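A1 protein (Enterobacteria phage Qbeta, PDB 3RLK) is a minor coat protein made by translational read-through of the coat gene, whose C-terminal extension probably serves in infection of the host. Local coordinates at residues L83-R89 / V188-A192; G95-A101 / V155-W160; L104-M110 / E130-Y134. One frame throughout, in Å; residues are numbered along the deposited sequence.

Interaction 1 (L83-R89 / V188-A192); sequences LSYTTFR and VVPRA
Phe88 and Arg191 form a single backbone bridge that ties the C-terminal tail of the read-through domain to the loop before strand 90-91. Two backbone hydrogen bonds hold it. Ala192 N donates to Thr87 O over 2.8 Å, and the N-H points almost straight at the oxygen. Arg89 N donates to Pro190 O. The bridge therefore pins the last residue of the chain.

The Phe88 ring packs against residues 189-191. Phe88 CD1 lies 3.6 Å from Val189 CG1, and the two side chains cross at about a right angle. Pro190 O stands at the ring edge, 3.5 Å from CD1 of Phe88. Arg191 CG comes in obliquely, 3.8 Å from Phe88 CE1. Leu83 CD2 lies over one face of the Phe88 ring, offset toward the rim. Val189 has CG1 between its backbone N and carbonyl carbon (chi1 60°). This puts the branch against the Phe88 ring, and Val189 CG1 also lies 3.6 Å from Leu83 CD2. The other branch, CG2, packs against Arg89 O.

Two waters extend the contact. One donates to Tyr85 OH and accepts from Arg191 NH1. The second donates to Thr87 O and to Ala192 O of the terminal carboxylate, and also bonds Thr86 OG1. Thr87 O thus receives both a backbone N-H and a water.

The contact lies toward the outside of the domain, but Leu83 and Val189 reach inward to Val155 of strand 154-159. Tyr85 OH and the backbone of Val189 are both bonded to Asp153, just before that strand. Pro190 and Arg89 lean on Leu71 of strand 71-72.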
loop_
_atom_site.group_PDB
_atom_site.type_symbol
_atom_site.label_atom_id
_atom_site.label_comp_id
_atom_site.label_asym_id
_atom_site.label_seq_id
_atom_site.Cartn_x
_atom_site.Cartn_y
_atom_site.Cartn_z
ATOM N N LEU A 83 8.986 5.126 -11.011
ATOM C CA LEU A 83 10.253 5.598 -10.445
ATOM C C LEU A 83 11.388 5.477 -11.423
ATOM O O LEU A 83 12.532 5.742 -11.078
ATOM C CB LEU A 83 10.600 4.804 -9.176
ATOM C CG LEU A 83 9.494 4.835 -8.117
ATOM C CD1 LEU A 83 9.868 3.937 -7.010
ATOM C CD2 LEU A 83 9.331 6.282 -7.597
ATOM N N SER A 84 11.092 5.061 -12.650
ATOM C CA SER A 84 12.184 4.795 -13.584
ATOM C C SER A 84 12.789 6.021 -14.267
ATOM O O SER A 84 13.782 5.894 -14.944
ATOM C CB SER A 84 11.721 3.788 -14.659
ATOM O OG SER A 84 10.621 4.304 -15.412
ATOM N N TYR A 85 12.184 7.190 -14.089
ATOM C CA TYR A 85 12.494 8.349 -14.910
ATOM C C TYR A 85 13.685 9.166 -14.368
ATOM O O TYR A 85 14.197 10.062 -15.024
ATOM C CB TYR A 85 11.199 9.213 -15.076
ATOM C CG TYR A 85 10.781 9.969 -13.807
ATOM C CD1 TYR A 85 10.027 9.327 -12.779
ATOM C CD2 TYR A 85 11.161 11.270 -13.622
ATOM C CE1 TYR A 85 9.690 10.021 -11.627
ATOM C CE2 TYR A 85 10.757 12.023 -12.456
ATOM C CZ TYR A 85 10.035 11.374 -11.486
ATOM O OH TYR A 85 9.687 12.080 -10.339
ATOM N N THR A 86 14.103 8.872 -13.143
ATOM C CA THR A 86 15.195 9.608 -12.477
ATOM C C THR A 86 15.771 8.762 -11.359
ATOM O O THR A 86 15.251 7.650 -11.085
ATOM C CB THR A 86 14.689 11.002 -11.977
ATOM O OG1 THR A 86 15.780 11.881 -11.709
ATOM C CG2 THR A 86 13.727 10.924 -10.756
ATOM N N THR A 87 16.858 9.252 -10.762
ATOM C CA THR A 87 17.571 8.582 -9.723
ATOM C C THR A 87 16.929 8.804 -8.344
ATOM O O THR A 87 16.843 9.925 -7.907
ATOM C CB THR A 87 18.992 9.051 -9.677
ATOM O OG1 THR A 87 19.614 8.685 -10.927
ATOM C CG2 THR A 87 19.692 8.331 -8.544
ATOM N N PHE A 88 16.486 7.728 -7.701
ATOM C CA PHE A 88 15.951 7.786 -6.318
ATOM C C PHE A 88 16.804 7.088 -5.258
ATOM O O PHE A 88 17.592 6.185 -5.556
ATOM C CB PHE A 88 14.519 7.213 -6.256
ATOM C CG PHE A 88 13.511 8.029 -7.038
ATOM C CD1 PHE A 88 12.938 9.171 -6.471
ATOM C CD2 PHE A 88 13.134 7.658 -8.341
ATOM C CE1 PHE A 88 12.025 9.981 -7.230
ATOM C CE2 PHE A 88 12.210 8.429 -9.066
ATOM C CZ PHE A 88 11.632 9.574 -8.517
ATOM N N ARG A 89 16.632 7.526 -4.023
ATOM C CA ARG A 89 17.146 6.754 -2.907
ATOM C C ARG A 89 16.509 5.320 -3.045
ATOM O O ARG A 89 15.362 5.161 -3.519
ATOM C CB ARG A 89 16.864 7.471 -1.553
ATOM C CG ARG A 89 17.540 6.808 -0.325
ATOM C CD ARG A 89 19.086 6.959 -0.186
ATOM N NE ARG A 89 19.888 5.967 -0.892
ATOM C CZ ARG A 89 21.139 5.621 -0.513
ATOM N NH1 ARG A 89 21.868 4.712 -1.185
ATOM N NH2 ARG A 89 21.676 6.162 0.589
ATOM N N VAL A 188 6.778 9.400 0.162
ATOM C CA VAL A 188 7.346 10.008 -1.041
ATOM C C VAL A 188 8.871 9.665 -1.102
ATOM O O VAL A 188 9.643 10.063 -0.231
ATOM C CB VAL A 188 7.050 11.526 -1.129
ATOM C CG1 VAL A 188 7.819 12.125 -2.326
ATOM C CG2 VAL A 188 5.507 11.822 -1.365
ATOM N N VAL A 189 9.289 8.831 -2.066
ATOM C CA VAL A 189 10.719 8.447 -2.083
ATOM C C VAL A 189 11.596 9.646 -2.503
ATOM O O VAL A 189 11.384 10.230 -3.573
ATOM C CB VAL A 189 10.980 7.181 -2.915
ATOM C CG1 VAL A 189 10.554 7.380 -4.366
ATOM C CG2 VAL A 189 12.446 6.716 -2.808
ATOM N N PRO A 190 12.585 10.016 -1.678
ATOM C CA PRO A 190 13.512 11.139 -2.078
ATOM C C PRO A 190 14.315 10.864 -3.331
ATOM O O PRO A 190 14.776 9.740 -3.567
ATOM C CB PRO A 190 14.501 11.247 -0.921
ATOM C CG PRO A 190 13.802 10.508 0.232
ATOM C CD PRO A 190 13.019 9.382 -0.426
ATOM N N ARG A 191 14.494 11.915 -4.126
ATOM C CA ARG A 191 15.488 11.865 -5.213
ATOM C C ARG A 191 16.893 11.680 -4.723
ATOM O O ARG A 191 17.219 12.096 -3.626
ATOM C CB ARG A 191 15.437 13.138 -6.027
ATOM C CG ARG A 191 14.210 13.129 -6.911
ATOM C CD ARG A 191 13.873 14.540 -7.468
ATOM N NE ARG A 191 13.455 15.488 -6.434
ATOM C CZ ARG A 191 12.212 16.003 -6.389
ATOM N NH1 ARG A 191 11.343 15.674 -7.320
ATOM N NH2 ARG A 191 11.882 16.859 -5.454
ATOM N N ALA A 192 17.745 11.105 -5.569
ATOM C CA ALA A 192 19.147 10.996 -5.189
ATOM C C ALA A 192 20.032 11.297 -6.399
ATOM O O ALA A 192 19.628 11.995 -7.364
ATOM C CB ALA A 192 19.440 9.621 -4.595
ATOM O OXT ALA A 192 21.184 10.858 -6.451
HETATM O O HOH W 1 11.640 13.929 -9.582
HETATM O O HOH W 2 17.338 12.438 -9.095
#

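Interaction 2 (G95-A101 / V155-W160); sequences GYIDLDA and VIVGFW
Phe159 holds CG anti to its backbone N (chi1 180°), while Tyr96 turns CG beside its own backbone N (chi1 -78°), and the two rings meet edge to face. The edge of Phe159 points at the face of Tyr96, with the planes 77° apart. Phe159 CD1 stands over the centre of the Tyr96 ring, and the ring centroids are 5.2 Å apart. Val157 CG1 also approaches Tyr96 CD1, at 3.8 Å. One face of the Phe159 ring lies against the backbone of Gly95, and Gly95 C comes within 3.4 Å of Phe159 CD1. The bare CA of Gly95 lets the ring lie close, with Phe159 CE1 3.6 Å from Gly95 CA.

The backbones pair alongside. Ile97 and Gly158 form the hydrogen-bonded pair: Gly158 N donates to Ile97 O at 2.8 Å and Ile97 N donates to Gly158 O. Tyr96 with Phe159 and Asp98 with Val157 are non-hydrogen-bonded pairs. Trp160 N to Gly95 O and Leu99 N to Ile156 O continue the ladder at its two ends. Beyond it a water bridges the strands, donating to Leu99 O and accepting from Ile156 N.

Leu99 and Ile156 cross at about a right angle, with Leu99 CD1 3.8 Å from Ile156 CG2. Ile156 CD1 reaches on to Ala101 CB, 3.7 Å away. Asp98 rests CB on Val155 CG1, 3.5 Å off, while its carboxylate turns away to accept from the backbone N of Arg77 and of Asp78.

Strand 154-159 pairs on its other edge with strand 183-188. This antiparallel ladder is thus the edge pairing of a three-stranded sheet, 96-98, 154-159 and 183-188, within a beta-barrel domain.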
loop_
_atom_site.group_PDB
_atom_site.type_symbol
_atom_site.label_atom_id
_atom_site.label_comp_id
_atom_site.label_asym_id
_atom_site.label_seq_id
_atom_site.Cartn_x
_atom_site.Cartn_y
_atom_site.Cartn_z
ATOM N N GLY A 95 13.514 -7.412 3.433
ATOM C CA GLY A 95 12.149 -7.742 3.782
ATOM C C GLY A 95 11.216 -6.597 3.405
ATOM O O GLY A 95 10.068 -6.875 3.066
ATOM N N TYR A 96 11.722 -5.355 3.428
ATOM C CA TYR A 96 10.916 -4.159 2.967
ATOM C C TYR A 96 10.898 -4.181 1.455
ATOM O O TYR A 96 11.902 -4.555 0.848
ATOM C CB TYR A 96 11.542 -2.841 3.364
ATOM C CG TYR A 96 11.301 -2.500 4.778
ATOM C CD1 TYR A 96 9.981 -2.189 5.209
ATOM C CD2 TYR A 96 12.322 -2.567 5.714
ATOM C CE1 TYR A 96 9.723 -1.884 6.570
ATOM C CE2 TYR A 96 12.076 -2.226 7.067
ATOM C CZ TYR A 96 10.789 -1.923 7.482
ATOM O OH TYR A 96 10.544 -1.631 8.815
ATOM N N ILE A 97 9.776 -3.798 0.868
ATOM C CA ILE A 97 9.598 -3.847 -0.579
ATOM C C ILE A 97 8.427 -2.908 -0.950
ATOM O O ILE A 97 7.522 -2.718 -0.170
ATOM C CB ILE A 97 9.379 -5.296 -1.114
ATOM C CG1 ILE A 97 9.770 -5.381 -2.617
ATOM C CG2 ILE A 97 7.972 -5.794 -0.903
ATOM C CD1 ILE A 97 11.263 -4.835 -2.973
ATOM N N ASP A 98 8.445 -2.358 -2.153
ATOM C CA ASP A 98 7.300 -1.552 -2.642
ATOM C C ASP A 98 6.193 -2.448 -3.241
ATOM O O ASP A 98 6.502 -3.465 -3.851
ATOM C CB ASP A 98 7.725 -0.517 -3.717
ATOM C CG ASP A 98 8.518 -1.139 -4.866
ATOM O OD1 ASP A 98 9.402 -1.994 -4.618
ATOM O OD2 ASP A 98 8.330 -0.719 -6.031
ATOM N N LEU A 99 4.933 -2.023 -3.108
ATOM C CA LEU A 99 3.812 -2.689 -3.758
ATOM C C LEU A 99 3.441 -1.972 -5.069
ATOM O O LEU A 99 3.902 -0.854 -5.325
ATOM C CB LEU A 99 2.605 -2.677 -2.802
ATOM C CG LEU A 99 2.830 -3.094 -1.337
ATOM C CD1 LEU A 99 1.438 -3.267 -0.800
ATOM C CD2 LEU A 99 3.584 -4.428 -1.174
ATOM N N ASP A 100 2.610 -2.634 -5.886
ATOM C CA ASP A 100 2.222 -2.112 -7.181
ATOM C C ASP A 100 0.985 -1.235 -7.022
ATOM O O ASP A 100 -0.141 -1.696 -7.066
ATOM C CB ASP A 100 2.039 -3.232 -8.166
ATOM C CG ASP A 100 1.761 -2.740 -9.598
ATOM O OD1 ASP A 100 1.379 -1.549 -9.815
ATOM O OD2 ASP A 100 1.862 -3.604 -10.492
ATOM N N ALA A 101 1.197 0.077 -6.832
ATOM C CA ALA A 101 0.006 0.996 -6.645
ATOM C C ALA A 101 -0.966 1.027 -7.863
ATOM O O ALA A 101 -2.190 1.267 -7.668
ATOM C CB ALA A 101 0.512 2.462 -6.326
ATOM N N VAL A 155 5.251 5.857 -2.919
ATOM C CA VAL A 155 5.482 4.428 -2.803
ATOM C C VAL A 155 4.731 3.848 -1.577
ATOM O O VAL A 155 4.736 4.421 -0.455
ATOM C CB VAL A 155 7.014 4.207 -2.627
ATOM C CG1 VAL A 155 7.390 2.742 -2.538
ATOM C CG2 VAL A 155 7.735 4.849 -3.761
ATOM N N ILE A 156 4.081 2.713 -1.831
ATOM C CA ILE A 156 3.481 1.948 -0.753
ATOM C C ILE A 156 4.551 0.892 -0.409
ATOM O O ILE A 156 4.912 0.026 -1.273
ATOM C CB ILE A 156 2.181 1.240 -1.206
ATOM C CG1 ILE A 156 1.160 2.253 -1.788
ATOM C CG2 ILE A 156 1.540 0.478 -0.006
ATOM C CD1 ILE A 156 0.119 1.656 -2.703
ATOM N N VAL A 157 4.947 0.927 0.859
ATOM C CA VAL A 157 6.005 0.046 1.364
ATOM C C VAL A 157 5.398 -1.031 2.242
ATOM O O VAL A 157 4.806 -0.764 3.268
ATOM C CB VAL A 157 7.113 0.812 2.174
ATOM C CG1 VAL A 157 8.250 -0.168 2.521
ATOM C CG2 VAL A 157 7.725 1.962 1.342
ATOM N N GLY A 158 5.582 -2.270 1.830
ATOM C CA GLY A 158 5.225 -3.389 2.694
ATOM C C GLY A 158 6.438 -4.145 3.244
ATOM O O GLY A 158 7.575 -3.730 3.053
ATOM N N PHE A 159 6.178 -5.182 4.030
ATOM C CA PHE A 159 7.264 -5.952 4.569
ATOM C C PHE A 159 6.886 -7.413 4.467
ATOM O O PHE A 159 5.834 -7.834 4.936
ATOM C CB PHE A 159 7.650 -5.531 5.985
ATOM C CG PHE A 159 8.801 -6.347 6.576
ATOM C CD1 PHE A 159 10.110 -5.862 6.580
ATOM C CD2 PHE A 159 8.521 -7.606 7.166
ATOM C CE1 PHE A 159 11.148 -6.655 7.068
ATOM C CE2 PHE A 159 9.564 -8.431 7.659
ATOM C CZ PHE A 159 10.848 -7.950 7.636
ATOM N N TRP A 160 7.750 -8.179 3.783
ATOM C CA TRP A 160 7.462 -9.578 3.443
ATOM C C TRP A 160 7.738 -10.455 4.661
ATOM O O TRP A 160 8.932 -10.554 5.172
ATOM C CB TRP A 160 8.358 -10.032 2.264
ATOM C CG TRP A 160 7.944 -11.329 1.780
ATOM C CD1 TRP A 160 8.482 -12.545 2.102
ATOM C CD2 TRP A 160 6.888 -11.587 0.865
ATOM N NE1 TRP A 160 7.820 -13.537 1.430
ATOM C CE2 TRP A 160 6.808 -12.983 0.701
ATOM C CE3 TRP A 160 5.940 -10.766 0.215
ATOM C CZ2 TRP A 160 5.888 -13.571 -0.129
ATOM C CZ3 TRP A 160 5.020 -11.357 -0.634
ATOM C CH2 TRP A 160 4.974 -12.764 -0.753
HETATM O O HOH W 3 4.414 1.645 -4.625
#

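Interaction 3 (L104-M110 / E130-Y134); sequences LATDQAM and ERFIY
The guanidinium of Arg131 has Met110 CG over one face, 3.4 Å above the plane and offset toward the rim. Asp107 OD1 lies at its edge. The carboxylate of Asp107 is turned 34° from the guanidinium plane. Even so, OD1 itself lies in that plane, and Arg131 grips it end-on with two nitrogens. NH2 of Arg131 meets Asp107 OD1 at 2.8 Å, nearly along its C-O axis. NH1 of Arg131 meets the same oxygen of Asp107, OD1, also at 2.8 Å, on its anti lone pair. Together they make a forked salt bridge to a single atom.

Arg131 NH1 donates a second time, to Ala105 O at 2.9 Å. That oxygen is tilted out of the guanidinium plane, and NH1 sits above the carbonyl plane of Ala105. The side chain of Arg131 bends at chi2 (135°) and runs alongside Met110, crossing it obliquely. Met110 SD lies 3.7 Å from Arg131 CG.

Farther along the strand, Leu104 CD1 touches Ile133 CD1 at 4.3 Å, a looser apolar contact. Both side chains also pack on Ile117 of strand 117-121.

Thr106 caps the start of helix 107-112. Its OG1 accepts from Ala109 N at 3.1 Å, and the same hydroxyl is bonded to Tyr103 O. Asp107 is the first residue of the helix after this cap.

Arg131 NE forms a further salt bridge with Glu119 of strand 117-121. The guanidinium is thus shared between two carboxylates and one backbone carbonyl, which fixes its rotation. The two carboxylates probably balance the arginine charge, and the cation probably favours the ionised form of Asp107. Arg131 so joins the first turn of helix 107-112 to strand 129-135.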
loop_
_atom_site.group_PDB
_atom_site.type_symbol
_atom_site.label_atom_id
_atom_site.label_comp_id
_atom_site.label_asym_id
_atom_site.label_seq_id
_atom_site.Cartn_x
_atom_site.Cartn_y
_atom_site.Cartn_z
ATOM N N LEU A 104 -3.034 -2.160 -7.733
ATOM C CA LEU A 104 -3.993 -2.149 -6.614
ATOM C C LEU A 104 -5.239 -1.319 -6.994
ATOM O O LEU A 104 -6.277 -1.413 -6.301
ATOM C CB LEU A 104 -3.360 -1.583 -5.341
ATOM C CG LEU A 104 -2.347 -2.538 -4.642
ATOM C CD1 LEU A 104 -1.475 -1.829 -3.648
ATOM C CD2 LEU A 104 -3.045 -3.735 -3.947
ATOM N N ALA A 105 -5.116 -0.433 -7.984
ATOM C CA ALA A 105 -6.310 0.361 -8.409
ATOM C C ALA A 105 -7.200 -0.364 -9.464
ATOM O O ALA A 105 -8.233 0.153 -9.917
ATOM C CB ALA A 105 -5.900 1.796 -8.869
ATOM N N THR A 106 -6.778 -1.551 -9.874
ATOM C CA THR A 106 -7.490 -2.272 -10.928
ATOM C C THR A 106 -8.740 -2.980 -10.415
ATOM O O THR A 106 -8.896 -3.267 -9.216
ATOM C CB THR A 106 -6.592 -3.337 -11.653
ATOM O OG1 THR A 106 -6.320 -4.414 -10.767
ATOM C CG2 THR A 106 -5.306 -2.664 -12.196
ATOM N N ASP A 107 -9.667 -3.204 -11.336
ATOM C CA ASP A 107 -10.863 -3.994 -11.030
ATOM C C ASP A 107 -10.520 -5.360 -10.462
ATOM O O ASP A 107 -11.165 -5.866 -9.542
ATOM C CB ASP A 107 -11.693 -4.151 -12.315
ATOM C CG ASP A 107 -12.579 -2.952 -12.594
ATOM O OD1 ASP A 107 -12.432 -1.910 -11.909
ATOM O OD2 ASP A 107 -13.413 -3.033 -13.531
ATOM N N GLN A 108 -9.483 -5.961 -11.042
ATOM C CA GLN A 108 -8.935 -7.163 -10.522
ATOM C C GLN A 108 -8.586 -7.095 -9.020
ATOM O O GLN A 108 -8.946 -7.977 -8.228
ATOM C CB GLN A 108 -7.686 -7.478 -11.346
ATOM C CG GLN A 108 -7.136 -8.821 -11.029
ATOM C CD GLN A 108 -8.093 -9.901 -11.391
ATOM O OE1 GLN A 108 -8.422 -10.089 -12.569
ATOM N NE2 GLN A 108 -8.541 -10.640 -10.397
ATOM N N ALA A 109 -7.836 -6.073 -8.635
ATOM C CA ALA A 109 -7.442 -5.961 -7.231
ATOM C C ALA A 109 -8.688 -5.745 -6.347
ATOM O O ALA A 109 -8.802 -6.339 -5.260
ATOM C CB ALA A 109 -6.437 -4.845 -7.065
ATOM N N MET A 110 -9.612 -4.968 -6.847
ATOM C CA MET A 110 -10.895 -4.769 -6.132
ATOM C C MET A 110 -11.709 -6.060 -5.930
ATOM O O MET A 110 -12.286 -6.254 -4.861
ATOM C CB MET A 110 -11.752 -3.704 -6.803
ATOM C CG MET A 110 -11.304 -2.248 -6.716
ATOM S SD MET A 110 -11.298 -1.629 -5.022
ATOM C CE MET A 110 -12.653 -2.484 -4.295
ATOM N N GLU A 130 -12.611 7.238 -6.685
ATOM C CA GLU A 130 -11.219 6.719 -6.713
ATOM C C GLU A 130 -11.130 5.447 -5.924
ATOM O O GLU A 130 -12.110 5.054 -5.246
ATOM C CB GLU A 130 -10.256 7.799 -6.189
ATOM C CG GLU A 130 -10.138 8.941 -7.215
ATOM C CD GLU A 130 -9.231 10.098 -6.799
ATOM O OE1 GLU A 130 -8.684 10.019 -5.670
ATOM O OE2 GLU A 130 -9.064 11.056 -7.662
ATOM N N ARG A 131 -10.016 4.729 -6.054
ATOM C CA ARG A 131 -9.788 3.553 -5.190
ATOM C C ARG A 131 -8.780 3.862 -4.096
ATOM O O ARG A 131 -7.706 4.529 -4.374
ATOM C CB ARG A 131 -9.410 2.315 -6.025
ATOM C CG ARG A 131 -10.702 1.708 -6.582
ATOM C CD ARG A 131 -10.611 1.365 -7.940
ATOM N NE ARG A 131 -11.940 1.065 -8.561
ATOM C CZ ARG A 131 -12.103 0.169 -9.515
ATOM N NH1 ARG A 131 -11.051 -0.549 -9.910
ATOM N NH2 ARG A 131 -13.310 -0.018 -10.066
ATOM N N PHE A 132 -9.114 3.425 -2.860
ATOM C CA PHE A 132 -8.415 3.854 -1.658
ATOM C C PHE A 132 -7.835 2.624 -0.948
ATOM O O PHE A 132 -8.574 1.662 -0.590
ATOM C CB PHE A 132 -9.358 4.555 -0.680
ATOM C CG PHE A 132 -9.845 5.863 -1.146
ATOM C CD1 PHE A 132 -9.325 7.026 -0.625
ATOM C CD2 PHE A 132 -10.814 5.926 -2.119
ATOM C CE1 PHE A 132 -9.846 8.306 -1.061
ATOM C CE2 PHE A 132 -11.332 7.126 -2.569
ATOM C CZ PHE A 132 -10.836 8.320 -2.073
ATOM N N ILE A 133 -6.516 2.622 -0.756
ATOM C CA ILE A 133 -5.905 1.493 -0.028
ATOM C C ILE A 133 -6.102 1.705 1.465
ATOM O O ILE A 133 -5.991 2.859 1.960
ATOM C CB ILE A 133 -4.383 1.396 -0.443
ATOM C CG1 ILE A 133 -3.779 0.093 0.081
ATOM C CG2 ILE A 133 -3.610 2.703 -0.108
ATOM C CD1 ILE A 133 -4.387 -1.160 -0.600
ATOM N N TYR A 134 -6.446 0.639 2.186
ATOM C CA TYR A 134 -6.564 0.795 3.641
ATOM C C TYR A 134 -5.177 0.708 4.277
ATOM O O TYR A 134 -4.380 -0.192 3.889
ATOM C CB TYR A 134 -7.505 -0.299 4.228
ATOM C CG TYR A 134 -7.584 -0.264 5.746
ATOM C CD1 TYR A 134 -8.197 0.827 6.427
ATOM C CD2 TYR A 134 -7.083 -1.315 6.490
ATOM C CE1 TYR A 134 -8.258 0.844 7.824
ATOM C CE2 TYR A 134 -7.174 -1.321 7.899
ATOM C CZ TYR A 134 -7.771 -0.234 8.555
ATOM O OH TYR A 134 -7.854 -0.214 9.937
#

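From the N terminus, the chain first enters interaction 1 at 83-89, then interaction 2 at 95-101 and interaction 3 at 104-110. It leaves them in reverse order, at 130-134, 155-160 and 188-192. The three loops therefore nest without crossing: interaction 3 closes the innermost, interaction 2 the next and interaction 1 the outermost. Interaction 2 touches both others. Val155 packs on Leu83 and Val189, and Ile156 and Leu99 pack on Leu104. Interactions 1 and 3 stay about 12 Å apart at their nearest atoms. The set links the C-terminal tail, the three-stranded sheet and the larger mixed sheet with helix 107-112.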